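Local coordinates for alginate biosynthesis protein AlgX (Pseudomonas aeruginosa, PDB 4KNC) that takes part in O-acetylation of the exopolysaccharide alginate in the periplasm and protects the polymer from degradation on its way across, at residues A238-S243 with K292-E297. Sequence-based numbering, arbitrary orientation.
Sequences ALVGTS and KILIWE
Val240 O lies at the edge of the Trp296 indole near its plane, while Val240 CG2 stands above the plane beside the CG-CD1 bond, 3.9 Å from Trp296 CD1. The rings of Phe273 and Phe298 also meet the indole, with planes inclined, and Phe273 O accepts the bond from Trp296 NE1. The other flat group, the carboxylate of Glu297, is gripped by Thr242 at two points. Thr242 OG1 donates to the syn lone pair of Glu297 OE1 (2.8 Å), while Thr242 N approaches Glu297 OE2 from 35° above the carboxylate plane (2.9 Å). A bend at chi2 (-91°) carries the carboxylate there; Ser245 OG also bonds OE2, and Asn244 N bonds Thr242 OG1. The buried acid thus ties down the turn leading into Ser243, the probable nucleophile, whose OG bonds His150 NE2. Gly241 CA lies 3.3 Å from Glu297 O in a CA-H...O contact. Behind the turn the strands run parallel, paired Ala238-Leu294, Leu239-Ile295 and Val240-Trp296. Four backbone bonds join them, among them Val240 N to Ile295 O (2.8 Å). Leu294 CD1 packs against Val240 CG2 (3.9 Å) on the Trp296 face; on the other, Leu239 CD1 touches Ile295 CG2 (3.7 Å). These are the two central strands of the parallel sheet in the SGNH hydrolase-like domain, flanked by strand 80-85 beside 293-298 and strand 263-265 beside 237-240, with helix 275-282 covering Ala238, Val240 and Leu294.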
ATOM      1  N   ALA A 238       5.830  12.678  -0.860  1.00 34.79           N
ATOM      2  CA  ALA A 238       6.220  11.303  -1.135  1.00 32.70           C
ATOM      3  C   ALA A 238       4.996  10.484  -1.467  1.00 31.17           C
ATOM      4  O   ALA A 238       3.924  10.697  -0.906  1.00 37.60           O
ATOM      5  CB  ALA A 238       6.930  10.705   0.066  1.00 37.58           C
ATOM      6  N   LEU A 239       5.167   9.546  -2.386  1.00 30.60           N
ATOM      7  CA  LEU A 239       4.090   8.696  -2.838  1.00 29.89           C
ATOM      8  C   LEU A 239       4.423   7.254  -2.497  1.00 34.12           C
ATOM      9  O   LEU A 239       5.489   6.749  -2.860  1.00 32.47           O
ATOM     10  CB  LEU A 239       3.913   8.848  -4.349  1.00 30.85           C
ATOM     11  CG  LEU A 239       2.935   7.913  -5.057  1.00 29.49           C
ATOM     12  CD1 LEU A 239       1.527   8.017  -4.477  1.00 27.66           C
ATOM     13  CD2 LEU A 239       2.932   8.217  -6.546  1.00 25.27           C
ATOM     14  N   VAL A 240       3.519   6.593  -1.787  1.00 31.43           N
ATOM     15  CA  VAL A 240       3.661   5.167  -1.538  1.00 32.60           C
ATOM     16  C   VAL A 240       2.432   4.489  -2.122  1.00 35.17           C
ATOM     17  O   VAL A 240       1.333   5.046  -2.066  1.00 32.30           O
ATOM     18  CB  VAL A 240       3.865   4.837  -0.034  1.00 31.65           C
ATOM     19  CG1 VAL A 240       5.236   5.319   0.414  1.00 26.58           C
ATOM     20  CG2 VAL A 240       2.760   5.452   0.832  1.00 26.11           C
ATOM     21  N   GLY A 241       2.620   3.318  -2.725  1.00 31.55           N
ATOM     22  CA  GLY A 241       1.560   2.726  -3.517  1.00 30.72           C
ATOM     23  C   GLY A 241       1.903   1.401  -4.159  1.00 33.80           C
ATOM     24  O   GLY A 241       2.875   0.753  -3.786  1.00 30.56           O
ATOM     25  N   THR A 242       1.088   1.011  -5.133  1.00 30.76           N
ATOM     26  CA  THR A 242       1.169  -0.302  -5.752  1.00 31.77           C
ATOM     27  C   THR A 242       1.764  -0.193  -7.150  1.00 34.42           C
ATOM     28  O   THR A 242       2.311   0.852  -7.520  1.00 33.49           O
ATOM     29  CB  THR A 242      -0.231  -0.889  -5.890  1.00 38.03           C
ATOM     30  OG1 THR A 242      -0.979  -0.097  -6.828  1.00 31.99           O
ATOM     31  CG2 THR A 242      -0.946  -0.883  -4.523  1.00 32.57           C
ATOM     32  N   SER A 243       1.637  -1.260  -7.941  1.00 26.47           N
ATOM     33  CA  SER A 243       2.066  -1.204  -9.333  1.00 27.25           C
ATOM     34  C   SER A 243       1.347  -0.062 -10.068  1.00 31.40           C
ATOM     35  O   SER A 243       1.920   0.535 -10.966  1.00 29.36           O
ATOM     36  CB  SER A 243       1.887  -2.562 -10.054  1.00 27.67           C
ATOM     37  OG  SER A 243       0.524  -2.914 -10.204  1.00 29.97           O
ATOM     38  N   LYS A 292       6.451  16.602   4.059  1.00 33.16           N
ATOM     39  CA  LYS A 292       5.337  17.363   4.611  1.00 30.54           C
ATOM     40  C   LYS A 292       4.036  16.636   4.284  1.00 29.78           C
ATOM     41  O   LYS A 292       3.069  16.680   5.042  1.00 32.02           O
ATOM     42  CB  LYS A 292       5.297  18.756   3.973  1.00 35.10           C
ATOM     43  CG  LYS A 292       6.573  19.555   4.149  1.00 49.82           C
ATOM     44  CD  LYS A 292       6.681  20.096   5.564  1.00 56.35           C
ATOM     45  CE  LYS A 292       7.961  20.890   5.768  1.00 63.80           C
ATOM     46  NZ  LYS A 292       9.162  20.001   5.782  1.00 69.70           N
ATOM     47  N   ILE A 293       4.021  15.977   3.131  1.00 30.67           N
ATOM     48  CA  ILE A 293       2.831  15.289   2.647  1.00 34.93           C
ATOM     49  C   ILE A 293       3.179  13.865   2.183  1.00 35.45           C
ATOM     50  O   ILE A 293       4.160  13.643   1.466  1.00 35.12           O
ATOM     51  CB  ILE A 293       2.147  16.063   1.484  1.00 32.02           C
ATOM     52  CG1 ILE A 293       1.879  17.522   1.869  1.00 36.80           C
ATOM     53  CG2 ILE A 293       0.847  15.365   1.050  1.00 29.02           C
ATOM     54  CD1 ILE A 293       1.174  18.317   0.792  1.00 36.51           C
ATOM     55  N   LEU A 294       2.375  12.911   2.624  1.00 29.99           N
ATOM     56  CA  LEU A 294       2.531  11.515   2.241  1.00 36.37           C
ATOM     57  C   LEU A 294       1.267  11.080   1.515  1.00 30.80           C
ATOM     58  O   LEU A 294       0.174  11.117   2.087  1.00 29.06           O
ATOM     59  CB  LEU A 294       2.745  10.644   3.487  1.00 30.52           C
ATOM     60  CG  LEU A 294       2.875   9.125   3.295  1.00 35.42           C
ATOM     61  CD1 LEU A 294       4.066   8.785   2.414  1.00 28.32           C
ATOM     62  CD2 LEU A 294       3.005   8.438   4.650  1.00 37.60           C
ATOM     63  N   ILE A 295       1.411  10.695   0.255  1.00 26.20           N
ATOM     64  CA  ILE A 295       0.280  10.201  -0.521  1.00 27.74           C
ATOM     65  C   ILE A 295       0.283   8.665  -0.552  1.00 30.91           C
ATOM     66  O   ILE A 295       1.292   8.043  -0.871  1.00 30.11           O
ATOM     67  CB  ILE A 295       0.345  10.718  -1.969  1.00 33.63           C
ATOM     68  CG1 ILE A 295       0.426  12.245  -1.994  1.00 35.19           C
ATOM     69  CG2 ILE A 295      -0.862  10.242  -2.776  1.00 24.90           C
ATOM     70  CD1 ILE A 295       0.756  12.771  -3.370  1.00 33.75           C
ATOM     71  N   TRP A 296      -0.855   8.057  -0.250  1.00 27.68           N
ATOM     72  CA  TRP A 296      -0.920   6.611  -0.099  1.00 29.53           C
ATOM     73  C   TRP A 296      -2.005   6.043  -0.993  1.00 31.48           C
ATOM     74  O   TRP A 296      -3.185   6.297  -0.786  1.00 31.89           O
ATOM     75  CB  TRP A 296      -1.167   6.259   1.374  1.00 26.43           C
ATOM     76  CG  TRP A 296      -1.176   4.784   1.701  1.00 35.44           C
ATOM     77  CD1 TRP A 296      -0.757   3.743   0.909  1.00 35.37           C
ATOM     78  CD2 TRP A 296      -1.655   4.195   2.913  1.00 30.89           C
ATOM     79  NE1 TRP A 296      -0.938   2.539   1.573  1.00 34.06           N
ATOM     80  CE2 TRP A 296      -1.496   2.793   2.796  1.00 37.98           C
ATOM     81  CE3 TRP A 296      -2.215   4.713   4.082  1.00 33.07           C
ATOM     82  CZ2 TRP A 296      -1.870   1.915   3.811  1.00 39.78           C
ATOM     83  CZ3 TRP A 296      -2.581   3.837   5.094  1.00 36.24           C
ATOM     84  CH2 TRP A 296      -2.406   2.459   4.951  1.00 37.43           C
ATOM     85  N   GLU A 297      -1.585   5.269  -1.991  1.00 28.38           N
ATOM     86  CA  GLU A 297      -2.480   4.753  -3.018  1.00 28.77           C
ATOM     87  C   GLU A 297      -2.676   3.236  -2.913  1.00 34.49           C
ATOM     88  O   GLU A 297      -1.706   2.477  -2.848  1.00 34.26           O
ATOM     89  CB  GLU A 297      -1.941   5.119  -4.407  1.00 23.78           C
ATOM     90  CG  GLU A 297      -2.603   4.357  -5.561  1.00 24.88           C
ATOM     91  CD  GLU A 297      -1.873   3.039  -5.913  1.00 35.78           C
ATOM     92  OE1 GLU A 297      -2.544   1.984  -5.928  1.00 29.72           O
ATOM     93  OE2 GLU A 297      -0.644   3.055  -6.174  1.00 37.41           O
TER